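Local coordinates for protein putrescine aminotransferase (Halomonas elongata DSM 2581, PDB 6GWI) that probably transfers amino groups from amines such as putrescine to carbonyl acceptors, using pyridoxal-5'-phosphate as cofactor, as a class-III aminotransferase, at residues 103-108 with 270-275; 119-124 with 254-259; 130-135 with 250-255; 156-159 with 165-168. All coordinates share one frame; numbering follows the deposited sequence.

Contact 1: residues 103-108 with 270-275; sequences LAPAHI and GSQHYG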
loop_
_atom_site.group_PDB
_atom_site.type_symbol
_atom_site.label_atom_id
_atom_site.label_comp_id
_atom_site.label_asym_id
_atom_site.label_seq_id
_atom_site.Cartn_x
_atom_site.Cartn_y
_atom_site.Cartn_z
ATOM N N LEU B 103 -5.785 -17.265 15.359
ATOM C CA LEU B 103 -4.422 -17.239 15.870
ATOM C C LEU B 103 -4.152 -16.017 16.735
ATOM O O LEU B 103 -3.213 -16.036 17.539
ATOM C CB LEU B 103 -3.416 -17.264 14.714
ATOM C CG LEU B 103 -3.366 -18.516 13.839
ATOM C CD1 LEU B 103 -2.580 -18.235 12.568
ATOM C CD2 LEU B 103 -2.748 -19.675 14.600
ATOM N N ALA B 104 -4.964 -14.969 16.608
ATOM C CA ALA B 104 -4.718 -13.742 17.341
ATOM C C ALA B 104 -4.999 -13.946 18.829
ATOM O O ALA B 104 -5.714 -14.872 19.217
ATOM C CB ALA B 104 -5.594 -12.618 16.789
ATOM N N PRO B 105 -4.448 -13.083 19.682
ATOM C CA PRO B 105 -4.761 -13.159 21.114
ATOM C C PRO B 105 -6.246 -12.975 21.376
ATOM O O PRO B 105 -7.029 -12.602 20.500
ATOM C CB PRO B 105 -3.945 -12.010 21.720
ATOM C CG PRO B 105 -2.847 -11.787 20.759
ATOM C CD PRO B 105 -3.426 -12.060 19.402
ATOM N N ALA B 106 -6.625 -13.220 22.627
ATOM C CA ALA B 106 -8.014 -13.076 23.032
ATOM C C ALA B 106 -8.477 -11.637 22.837
ATOM O O ALA B 106 -7.705 -10.684 22.970
ATOM C CB ALA B 106 -8.196 -13.493 24.491
ATOM N N HIS B 107 -9.758 -11.491 22.514
ATOM C CA HIS B 107 -10.439 -10.213 22.352
ATOM C C HIS B 107 -10.026 -9.495 21.076
ATOM O O HIS B 107 -10.404 -8.333 20.874
ATOM C CB HIS B 107 -10.146 -9.275 23.531
ATOM C CG HIS B 107 -10.344 -9.909 24.873
ATOM N ND1 HIS B 107 -11.540 -10.460 25.273
ATOM C CD2 HIS B 107 -9.483 -10.084 25.904
ATOM C CE1 HIS B 107 -11.409 -10.947 26.494
ATOM N NE2 HIS B 107 -10.170 -10.733 26.900
ATOM N N ILE B 108 -9.272 -10.153 20.205
ATOM C CA ILE B 108 -8.909 -9.618 18.896
ATOM C C ILE B 108 -9.526 -10.563 17.873
ATOM O O ILE B 108 -8.955 -11.616 17.562
ATOM C CB ILE B 108 -7.391 -9.495 18.736
ATOM C CG1 ILE B 108 -6.861 -8.569 19.839
ATOM C CG2 ILE B 108 -7.038 -8.948 17.363
ATOM C CD1 ILE B 108 -5.358 -8.516 19.957
ATOM N N GLY B 270 4.606 -10.931 18.607
ATOM C CA GLY B 270 5.489 -10.436 19.647
ATOM C C GLY B 270 4.737 -9.995 20.886
ATOM O O GLY B 270 5.238 -10.134 22.005
ATOM N N SER B 271 3.524 -9.467 20.703
ATOM C CA SER B 271 2.674 -9.115 21.835
ATOM C C SER B 271 2.528 -10.277 22.806
ATOM O O SER B 271 2.463 -10.077 24.025
ATOM C CB SER B 271 1.298 -8.681 21.330
ATOM O OG SER B 271 1.366 -7.416 20.701
ATOM N N GLN B 272 2.457 -11.501 22.283
ATOM C CA GLN B 272 2.287 -12.661 23.149
ATOM C C GLN B 272 3.560 -12.973 23.922
ATOM O O GLN B 272 3.489 -13.493 25.042
ATOM C CB GLN B 272 1.857 -13.869 22.319
ATOM C CG GLN B 272 0.475 -13.726 21.725
ATOM C CD GLN B 272 0.229 -14.674 20.571
ATOM O OE1 GLN B 272 1.165 -15.120 19.905
ATOM N NE2 GLN B 272 -1.039 -14.982 20.323
ATOM N N HIS B 273 4.728 -12.655 23.359
ATOM C CA HIS B 273 5.974 -12.890 24.079
ATOM C C HIS B 273 6.058 -12.037 25.336
ATOM O O HIS B 273 6.619 -12.474 26.348
ATOM C CB HIS B 273 7.172 -12.599 23.174
ATOM C CG HIS B 273 8.498 -12.819 23.837
ATOM N ND1 HIS B 273 9.232 -11.797 24.400
ATOM C CD2 HIS B 273 9.222 -13.949 24.024
ATOM C CE1 HIS B 273 10.351 -12.288 24.905
ATOM N NE2 HIS B 273 10.367 -13.591 24.691
ATOM N N TYR B 274 5.499 -10.828 25.296
ATOM C CA TYR B 274 5.566 -9.893 26.409
ATOM C C TYR B 274 4.237 -9.758 27.140
ATOM O O TYR B 274 4.097 -8.873 27.989
ATOM C CB TYR B 274 6.022 -8.522 25.912
ATOM C CG TYR B 274 7.434 -8.489 25.378
ATOM C CD1 TYR B 274 8.524 -8.445 26.237
ATOM C CD2 TYR B 274 7.677 -8.502 24.009
ATOM C CE1 TYR B 274 9.819 -8.408 25.747
ATOM C CE2 TYR B 274 8.964 -8.469 23.511
ATOM C CZ TYR B 274 10.031 -8.422 24.381
ATOM O OH TYR B 274 11.311 -8.390 23.874
ATOM N N GLY B 275 3.254 -10.592 26.814
ATOM C CA GLY B 275 1.982 -10.578 27.518
ATOM C C GLY B 275 1.184 -9.301 27.377
ATOM O O GLY B 275 0.552 -8.857 28.344
#

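Contact 2: residues 119-124 with 254-259; sequences EANDTV and VADEVI. With PLP (pyridoxal-5'-phosphate), chain D.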
loop_
_atom_site.group_PDB
_atom_site.type_symbol
_atom_site.label_atom_id
_atom_site.label_comp_id
_atom_site.label_asym_id
_atom_site.label_seq_id
_atom_site.Cartn_x
_atom_site.Cartn_y
_atom_site.Cartn_z
ATOM N N GLU B 119 0.175 0.815 4.797
ATOM C CA GLU B 119 -1.265 1.042 4.713
ATOM C C GLU B 119 -1.975 0.548 5.964
ATOM O O GLU B 119 -3.002 1.110 6.362
ATOM C CB GLU B 119 -1.841 0.349 3.478
ATOM C CG GLU B 119 -1.441 0.976 2.157
ATOM C CD GLU B 119 -1.950 0.180 0.971
ATOM O OE1 GLU B 119 -1.866 0.686 -0.166
ATOM O OE2 GLU B 119 -2.444 -0.949 1.176
ATOM N N ALA B 120 -1.460 -0.517 6.577
ATOM C CA ALA B 120 -2.009 -0.976 7.845
ATOM C C ALA B 120 -1.859 0.092 8.920
ATOM O O ALA B 120 -2.777 0.313 9.717
ATOM C CB ALA B 120 -1.323 -2.272 8.272
ATOM N N ASN B 121 -0.713 0.776 8.956
ATOM C CA ASN B 121 -0.549 1.824 9.959
ATOM C C ASN B 121 -1.391 3.057 9.631
ATOM O O ASN B 121 -1.878 3.717 10.555
ATOM C CB ASN B 121 0.929 2.172 10.129
ATOM C CG ASN B 121 1.640 1.207 11.075
ATOM O OD1 ASN B 121 1.283 1.095 12.250
ATOM N ND2 ASN B 121 2.639 0.500 10.563
ATOM N N ASP B 122 -1.617 3.361 8.344
ATOM C CA ASP B 122 -2.602 4.388 7.999
ATOM C C ASP B 122 -3.987 4.000 8.496
ATOM O O ASP B 122 -4.740 4.845 8.996
ATOM C CB ASP B 122 -2.669 4.617 6.486
ATOM C CG ASP B 122 -1.455 5.332 5.942
ATOM O OD1 ASP B 122 -0.389 4.688 5.842
ATOM O OD2 ASP B 122 -1.572 6.534 5.609
ATOM N N THR B 123 -4.357 2.731 8.313
ATOM C CA THR B 123 -5.631 2.237 8.821
ATOM C C THR B 123 -5.701 2.396 10.334
ATOM O O THR B 123 -6.704 2.872 10.880
ATOM C CB THR B 123 -5.795 0.768 8.428
ATOM O OG1 THR B 123 -5.561 0.616 7.019
ATOM C CG2 THR B 123 -7.186 0.254 8.773
ATOM N N VAL B 124 -4.628 2.007 11.028
ATOM C CA VAL B 124 -4.548 2.189 12.475
ATOM C C VAL B 124 -4.836 3.637 12.847
ATOM O O VAL B 124 -5.623 3.919 13.756
ATOM C CB VAL B 124 -3.163 1.748 12.987
ATOM C CG1 VAL B 124 -2.883 2.325 14.377
ATOM C CG2 VAL B 124 -3.061 0.233 13.004
ATOM N N VAL B 254 -1.329 0.151 20.410
ATOM C CA VAL B 254 -1.092 -0.377 19.072
ATOM C C VAL B 254 0.260 -1.079 19.097
ATOM O O VAL B 254 1.302 -0.434 19.267
ATOM C CB VAL B 254 -1.119 0.719 18.000
ATOM C CG1 VAL B 254 -0.914 0.106 16.614
ATOM C CG2 VAL B 254 -2.422 1.498 18.062
ATOM N N ALA B 255 0.246 -2.395 18.929
ATOM C CA ALA B 255 1.464 -3.188 18.805
ATOM C C ALA B 255 1.704 -3.434 17.318
ATOM O O ALA B 255 0.938 -4.159 16.674
ATOM C CB ALA B 255 1.343 -4.497 19.579
ATOM N N ASP B 256 2.748 -2.817 16.769
ATOM C CA ASP B 256 3.074 -2.983 15.353
ATOM C C ASP B 256 3.784 -4.322 15.183
ATOM O O ASP B 256 4.955 -4.464 15.550
ATOM C CB ASP B 256 3.939 -1.830 14.852
ATOM C CG ASP B 256 4.158 -1.871 13.341
ATOM O OD1 ASP B 256 4.024 -2.957 12.740
ATOM O OD2 ASP B 256 4.484 -0.816 12.753
ATOM N N GLU B 257 3.072 -5.302 14.622
ATOM C CA GLU B 257 3.543 -6.675 14.503
ATOM C C GLU B 257 4.033 -7.007 13.098
ATOM O O GLU B 257 4.097 -8.185 12.730
ATOM C CB GLU B 257 2.432 -7.647 14.901
ATOM C CG GLU B 257 2.012 -7.559 16.347
ATOM C CD GLU B 257 2.947 -8.315 17.266
ATOM O OE1 GLU B 257 3.918 -8.928 16.768
ATOM O OE2 GLU B 257 2.705 -8.304 18.489
ATOM N N VAL B 258 4.356 -5.992 12.296
ATOM C CA VAL B 258 4.704 -6.229 10.898
ATOM C C VAL B 258 5.935 -7.123 10.789
ATOM O O VAL B 258 6.012 -7.981 9.900
ATOM C CB VAL B 258 4.894 -4.885 10.171
ATOM C CG1 VAL B 258 5.515 -5.084 8.794
ATOM C CG2 VAL B 258 3.548 -4.177 10.042
ATOM N N ILE B 259 6.918 -6.937 11.670
ATOM C CA ILE B 259 8.088 -7.816 11.691
ATOM C C ILE B 259 7.926 -8.961 12.686
ATOM O O ILE B 259 8.279 -10.103 12.382
ATOM C CB ILE B 259 9.365 -7.001 11.994
ATOM C CG1 ILE B 259 9.876 -6.341 10.710
ATOM C CG2 ILE B 259 10.444 -7.895 12.612
ATOM C CD1 ILE B 259 11.088 -5.442 10.903
HETATM N N1 PLP D . 5.950 -1.552 10.526
HETATM C C2 PLP D . 7.121 -2.225 10.804
HETATM C C2A PLP D . 7.458 -2.582 12.227
HETATM C C3 PLP D . 7.981 -2.573 9.766
HETATM O O3 PLP D . 9.140 -3.242 10.064
HETATM C C4 PLP D . 7.671 -2.257 8.439
HETATM C C4A PLP D . 8.213 -3.160 7.361
HETATM C C5 PLP D . 6.484 -1.566 8.180
HETATM C C6 PLP D . 5.632 -1.222 9.224
HETATM C C5A PLP D . 6.088 -1.176 6.772
HETATM O O4P PLP D . 5.599 -2.270 6.032
HETATM P P PLP D . 5.546 -2.142 4.427
HETATM O O1P PLP D . 4.671 -0.969 4.050
HETATM O O2P PLP D . 5.001 -3.426 3.848
HETATM O O3P PLP D . 6.941 -1.912 3.909
#

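Contact 3: residues 130-135 with 250-255; sequences RYWALK and DILLVA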
loop_
_atom_site.group_PDB
_atom_site.type_symbol
_atom_site.label_atom_id
_atom_site.label_comp_id
_atom_site.label_asym_id
_atom_site.label_seq_id
_atom_site.Cartn_x
_atom_site.Cartn_y
_atom_site.Cartn_z
ATOM N N ARG B 130 -10.899 7.993 14.593
ATOM C CA ARG B 130 -12.331 7.798 14.424
ATOM C C ARG B 130 -12.951 7.222 15.689
ATOM O O ARG B 130 -14.037 7.642 16.105
ATOM C CB ARG B 130 -12.579 6.884 13.225
ATOM C CG ARG B 130 -14.033 6.519 12.969
ATOM C CD ARG B 130 -14.911 7.721 12.611
ATOM N NE ARG B 130 -16.243 7.281 12.192
ATOM C CZ ARG B 130 -17.328 8.051 12.161
ATOM N NH1 ARG B 130 -17.264 9.326 12.524
ATOM N NH2 ARG B 130 -18.488 7.540 11.767
ATOM N N TYR B 131 -12.262 6.271 16.324
ATOM C CA TYR B 131 -12.760 5.653 17.547
ATOM C C TYR B 131 -13.086 6.701 18.601
ATOM O O TYR B 131 -14.210 6.766 19.110
ATOM C CB TYR B 131 -11.726 4.660 18.081
ATOM C CG TYR B 131 -12.048 4.129 19.455
ATOM C CD1 TYR B 131 -12.963 3.097 19.626
ATOM C CD2 TYR B 131 -11.440 4.661 20.581
ATOM C CE1 TYR B 131 -13.258 2.613 20.882
ATOM C CE2 TYR B 131 -11.727 4.187 21.832
ATOM C CZ TYR B 131 -12.635 3.165 21.980
ATOM O OH TYR B 131 -12.918 2.694 23.237
ATOM N N TRP B 132 -12.104 7.534 18.947
ATOM C CA TRP B 132 -12.311 8.497 20.020
ATOM C C TRP B 132 -13.342 9.549 19.637
ATOM O O TRP B 132 -14.083 10.029 20.502
ATOM C CB TRP B 132 -10.978 9.139 20.405
ATOM C CG TRP B 132 -10.100 8.185 21.153
ATOM C CD1 TRP B 132 -8.915 7.658 20.732
ATOM C CD2 TRP B 132 -10.352 7.624 22.447
ATOM N NE1 TRP B 132 -8.412 6.808 21.684
ATOM C CE2 TRP B 132 -9.274 6.770 22.748
ATOM C CE3 TRP B 132 -11.384 7.763 23.383
ATOM C CZ2 TRP B 132 -9.194 6.060 23.946
ATOM C CZ3 TRP B 132 -11.302 7.057 24.574
ATOM C CH2 TRP B 132 -10.218 6.213 24.842
ATOM N N ALA B 133 -13.430 9.902 18.351
ATOM C CA ALA B 133 -14.492 10.796 17.906
ATOM C C ALA B 133 -15.864 10.186 18.168
ATOM O O ALA B 133 -16.774 10.868 18.654
ATOM C CB ALA B 133 -14.315 11.123 16.422
ATOM N N LEU B 134 -16.025 8.892 17.885
ATOM C CA LEU B 134 -17.312 8.251 18.128
ATOM C C LEU B 134 -17.600 8.117 19.619
ATOM O O LEU B 134 -18.768 8.067 20.017
ATOM C CB LEU B 134 -17.362 6.884 17.446
ATOM C CG LEU B 134 -17.365 6.877 15.917
ATOM C CD1 LEU B 134 -17.131 5.465 15.389
ATOM C CD2 LEU B 134 -18.667 7.446 15.380
ATOM N N LYS B 135 -16.561 8.073 20.458
ATOM C CA LYS B 135 -16.758 8.053 21.903
ATOM C C LYS B 135 -17.156 9.410 22.470
ATOM O O LYS B 135 -17.317 9.520 23.692
ATOM C CB LYS B 135 -15.481 7.597 22.619
ATOM C CG LYS B 135 -14.926 6.254 22.170
ATOM C CD LYS B 135 -15.783 5.074 22.601
ATOM C CE LYS B 135 -15.718 4.828 24.099
ATOM N NZ LYS B 135 -16.578 3.671 24.484
ATOM N N ASP B 250 -6.532 6.029 30.023
ATOM C CA ASP B 250 -7.472 5.483 29.040
ATOM C C ASP B 250 -6.915 5.779 27.648
ATOM O O ASP B 250 -7.273 6.753 26.982
ATOM C CB ASP B 250 -8.862 6.070 29.244
ATOM C CG ASP B 250 -9.921 5.353 28.435
ATOM O OD1 ASP B 250 -9.632 4.258 27.910
ATOM O OD2 ASP B 250 -11.048 5.882 28.330
ATOM N N ILE B 251 -6.018 4.903 27.206
ATOM C CA ILE B 251 -5.283 5.076 25.959
ATOM C C ILE B 251 -5.234 3.740 25.235
ATOM O O ILE B 251 -5.130 2.686 25.868
ATOM C CB ILE B 251 -3.862 5.602 26.262
ATOM C CG1 ILE B 251 -3.033 5.751 24.990
ATOM C CG2 ILE B 251 -3.170 4.665 27.261
ATOM C CD1 ILE B 251 -1.598 6.195 25.247
ATOM N N LEU B 252 -5.319 3.780 23.908
ATOM C CA LEU B 252 -5.241 2.558 23.124
ATOM C C LEU B 252 -3.789 2.123 22.963
ATOM O O LEU B 252 -2.876 2.949 22.865
ATOM C CB LEU B 252 -5.874 2.756 21.747
ATOM C CG LEU B 252 -7.361 3.103 21.715
ATOM C CD1 LEU B 252 -7.789 3.412 20.294
ATOM C CD2 LEU B 252 -8.197 1.963 22.275
ATOM N N LEU B 253 -3.586 0.811 22.894
ATOM C CA LEU B 253 -2.277 0.226 22.637
ATOM C C LEU B 253 -2.264 -0.332 21.222
ATOM O O LEU B 253 -3.090 -1.185 20.881
ATOM C CB LEU B 253 -1.954 -0.879 23.643
ATOM C CG LEU B 253 -0.666 -1.665 23.385
ATOM C CD1 LEU B 253 0.547 -0.768 23.414
ATOM C CD2 LEU B 253 -0.514 -2.784 24.405
ATOM N N VAL B 254 -1.329 0.151 20.410
ATOM C CA VAL B 254 -1.092 -0.377 19.072
ATOM C C VAL B 254 0.260 -1.079 19.097
ATOM O O VAL B 254 1.302 -0.434 19.267
ATOM C CB VAL B 254 -1.119 0.719 18.000
ATOM C CG1 VAL B 254 -0.914 0.106 16.614
ATOM C CG2 VAL B 254 -2.422 1.498 18.062
ATOM N N ALA B 255 0.246 -2.395 18.929
ATOM C CA ALA B 255 1.464 -3.188 18.805
ATOM C C ALA B 255 1.704 -3.434 17.318
ATOM O O ALA B 255 0.938 -4.159 16.674
ATOM C CB ALA B 255 1.343 -4.497 19.579
#

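Contact 4: residues 156-159 with 165-168; sequences AGMS and PMHA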
loop_
_atom_site.group_PDB
_atom_site.type_symbol
_atom_site.label_atom_id
_atom_site.label_comp_id
_atom_site.label_asym_id
_atom_site.label_seq_id
_atom_site.Cartn_x
_atom_site.Cartn_y
_atom_site.Cartn_z
ATOM N N ALA B 156 1.578 8.810 6.949
ATOM C CA ALA B 156 1.223 8.389 8.300
ATOM C C ALA B 156 2.310 7.502 8.897
ATOM O O ALA B 156 2.755 7.724 10.029
ATOM C CB ALA B 156 -0.122 7.663 8.289
ATOM N N GLY B 157 2.759 6.496 8.146
ATOM C CA GLY B 157 3.782 5.608 8.667
ATOM C C GLY B 157 5.066 6.341 9.007
ATOM O O GLY B 157 5.664 6.108 10.060
ATOM N N MET B 158 5.500 7.244 8.123
ATOM C CA MET B 158 6.692 8.043 8.389
ATOM C C MET B 158 6.488 8.967 9.586
ATOM O O MET B 158 7.409 9.164 10.389
ATOM C CB MET B 158 7.059 8.843 7.136
ATOM C CG MET B 158 8.227 9.791 7.311
ATOM S SD MET B 158 7.677 11.476 7.608
ATOM C CE MET B 158 7.402 12.057 5.933
ATOM N N SER B 159 5.293 9.553 9.718
ATOM C CA SER B 159 5.007 10.420 10.858
ATOM C C SER B 159 4.993 9.632 12.163
ATOM O O SER B 159 5.478 10.112 13.195
ATOM C CB SER B 159 3.661 11.120 10.665
ATOM O OG SER B 159 3.646 11.916 9.496
ATOM N N PRO B 165 15.862 11.031 9.480
ATOM C CA PRO B 165 16.063 11.220 8.031
ATOM C C PRO B 165 14.783 11.083 7.220
ATOM O O PRO B 165 14.662 11.723 6.167
ATOM C CB PRO B 165 17.092 10.138 7.664
ATOM C CG PRO B 165 17.705 9.705 8.963
ATOM C CD PRO B 165 16.668 9.919 10.020
ATOM N N MET B 166 13.822 10.270 7.673
ATOM C CA MET B 166 12.527 10.207 7.003
ATOM C C MET B 166 11.718 11.471 7.277
ATOM O O MET B 166 11.133 12.060 6.360
ATOM C CB MET B 166 11.746 8.975 7.465
ATOM C CG MET B 166 12.343 7.637 7.063
ATOM S SD MET B 166 11.258 6.261 7.496
ATOM C CE MET B 166 10.002 6.401 6.229
ATOM N N HIS B 167 11.665 11.898 8.544
ATOM C CA HIS B 167 10.934 13.112 8.887
ATOM C C HIS B 167 11.454 14.312 8.106
ATOM O O HIS B 167 10.698 15.249 7.830
ATOM C CB HIS B 167 11.037 13.386 10.390
ATOM C CG HIS B 167 10.327 12.378 11.242
ATOM N ND1 HIS B 167 10.607 12.205 12.580
ATOM C CD2 HIS B 167 9.343 11.496 10.947
ATOM C CE1 HIS B 167 9.831 11.255 13.072
ATOM N NE2 HIS B 167 9.054 10.809 12.101
ATOM N N ALA B 168 12.730 14.297 7.735
ATOM C CA ALA B 168 13.344 15.436 7.066
ATOM C C ALA B 168 13.045 15.489 5.571
ATOM O O ALA B 168 13.529 16.405 4.895
ATOM C CB ALA B 168 14.859 15.413 7.293
#

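Contact 1: residues 103-108 with 270-275
P105 and Q272 carry the contact, the rim of a pyrrolidine ring meeting the aliphatic and amide parts of a glutamine. The chain of Q272 leaves the short helix 270-273 with CG beside the backbone N (chi1 -67°) and runs on extended, which carries its amide across to the loop 103-108. Its NE2 comes to 3.7 Å from P105 CG, while Q272 CG lies 4.0 Å from the same ring carbon. This is the closer-packed part. P105, I108 and S271 all touch M281 of strand 280-283, so both segments rest on one residue.

The other part is looser. Q272 NE2 also approaches L103 O at 3.7 Å, too far for a hydrogen bond, and no hydrogen bond joins the two segments. The amide is steered mainly from its own side, since Q272 OE1 receives a weak hydrogen bond from F269 N. Beyond P105 the loop turns away into solvent: A106 and H107 are exposed and form the middle of a type II turn from P105 to I108. The start of the helix is held separately, E257 accepting from the N-H groups of G270 and S271. The arrangement is a surface joint between a helix-to-strand connection, leading from helix 91-103 into strand 108-114, and a short helix of the cofactor-binding part of a fold type I aminotransferase.

Contact 2: residues 119-124 with 254-259
The amide of N121 and the carboxylate of D256 meet with their planes 60° apart, and both gather round the N1 end of the PLP pyridine ring. N121 ND2 gives a hydrogen bond to D256 OD2 of 3.2 Å, with an N-H...O angle of 156°. The acceptor lies close to the plane of the amide, but the donor reaches D256 OD2 from above the carboxylate plane. The same OD2 is 2.8 Å from PLP N1 and also takes a hydrogen bond from H151 ND1. One face of the pyridine is overlain by V258, whose CB stands 3.5 Å from PLP N1 and whose two methyls spread across the ring.

The other carboxylate oxygen is tied back to its own chain: V258 N binds D256 OD1 at 3.1 Å, closing an Asx turn. D256 CG is anti to the backbone N (chi1 -173°), which turns the carboxylate toward N121 and the cofactor; bonds at both oxygens then hold it and restrict its rotation. An aspartate facing the pyridine nitrogen is the hallmark of fold type I aminotransferases.

Further along, the contact becomes apolar, V124 CG1 and V254 CG1 meeting tip to tip at 3.7 Å. Helix 117-134 here lies against the C-terminal end of strand 252-255. P282 of strand 280-283 touches A120, N121, V254 and D256, V297 of strand 295-300 packs on A120 and V124, and D122 of the same helix bonds to L155 N of the second subunit.

Contact 3: residues 130-135 with 250-255
Helix 117-134 and strand 252-255 stand well apart here, W132 CA and L252 CA being 9.7 Å from each other, and large side chains bridge the distance. The indole of W132 runs past L252 in the opposite direction, bringing W132 NE1 to 3.7 Å from L252 CD1. That leucine methyl also reaches Y131, with CD1 3.9 Å from Y131 CD2, so it is shared by the two aromatic residues. Y131 lies over one face of the indole, its CE2 3.6 Å above the W132 ring plane and near the centre.

At the far edge of the indole, D250 OD2 approaches W132 CH2 to 3.6 Å, with the carboxylate plane turned 81° from the ring. The indole N-H is used by A218 O of strand 217-222, and K140 adds a cation-pi contact to W132 while its NZ binds D250 O. Replacing W132 by an alanine would probably leave A218 O without its indole donor and open a gap between Y131, L252 and D250. The arrangement is that of an alpha/beta layer, in which a long helix packs by its side chains on strand 252-255 of the central sheet, as in the large domain of fold type I aminotransferases.

Contact 4: residues 156-159 with 165-168
H167 NE2 lies 2.9 Å from M158 O, in a hydrogen bond weakened by its N-H...O angle of 121°; the same nitrogen has a second weak partner in G161 O. The carbonyl oxygen of M158 lies at the edge of the imidazole, in its plane. The first bond links two short consecutive helices, 155-160 and 164-167, joined by a tight turn, and the second ties the imidazole to that turn.

M158 fills the angle between the helices. CG anti to the backbone N (chi1 176°) puts M158 CG 3.6 Å from M166 CB, and the bend beyond it brings SD to the imidazole edge; the two methionines slide past each other in opposite directions. Replacing M158 by an alanine would remove the thioether and is likely to open a gap beside M166 CB and the imidazole edge.

Other parts of the dimer pack here too: M158 on C173 and on R126 of the second subunit, M166 on F315 of that subunit. S159 is pinned separately, its OG bonding to L155 O and V174 N. The sulfur makes a Met-aromatic contact at the imidazole edge, M158 SD standing 3.7 Å from H167 CD2.

In the fold
From the N terminus, the chain leaves helix 91-103 through the loop of contact 1, which returns only at helix 270-273 and so closes the longest loop, enclosing the other three contacts. Helix 117-134 follows, supplying the first segments of contacts 2 and 3. Both end on strand 252-255, where they share V254 and A255, one at the cofactor end and the other farther down the helix. Contact 4 is local, bringing helix 155-160 against helix 164-167, and is nested within all three loops. E257 links contact 2 to the helix of contact 1, and D122 packs on A156, joining contact 2 to contact 4 near the subunit interface.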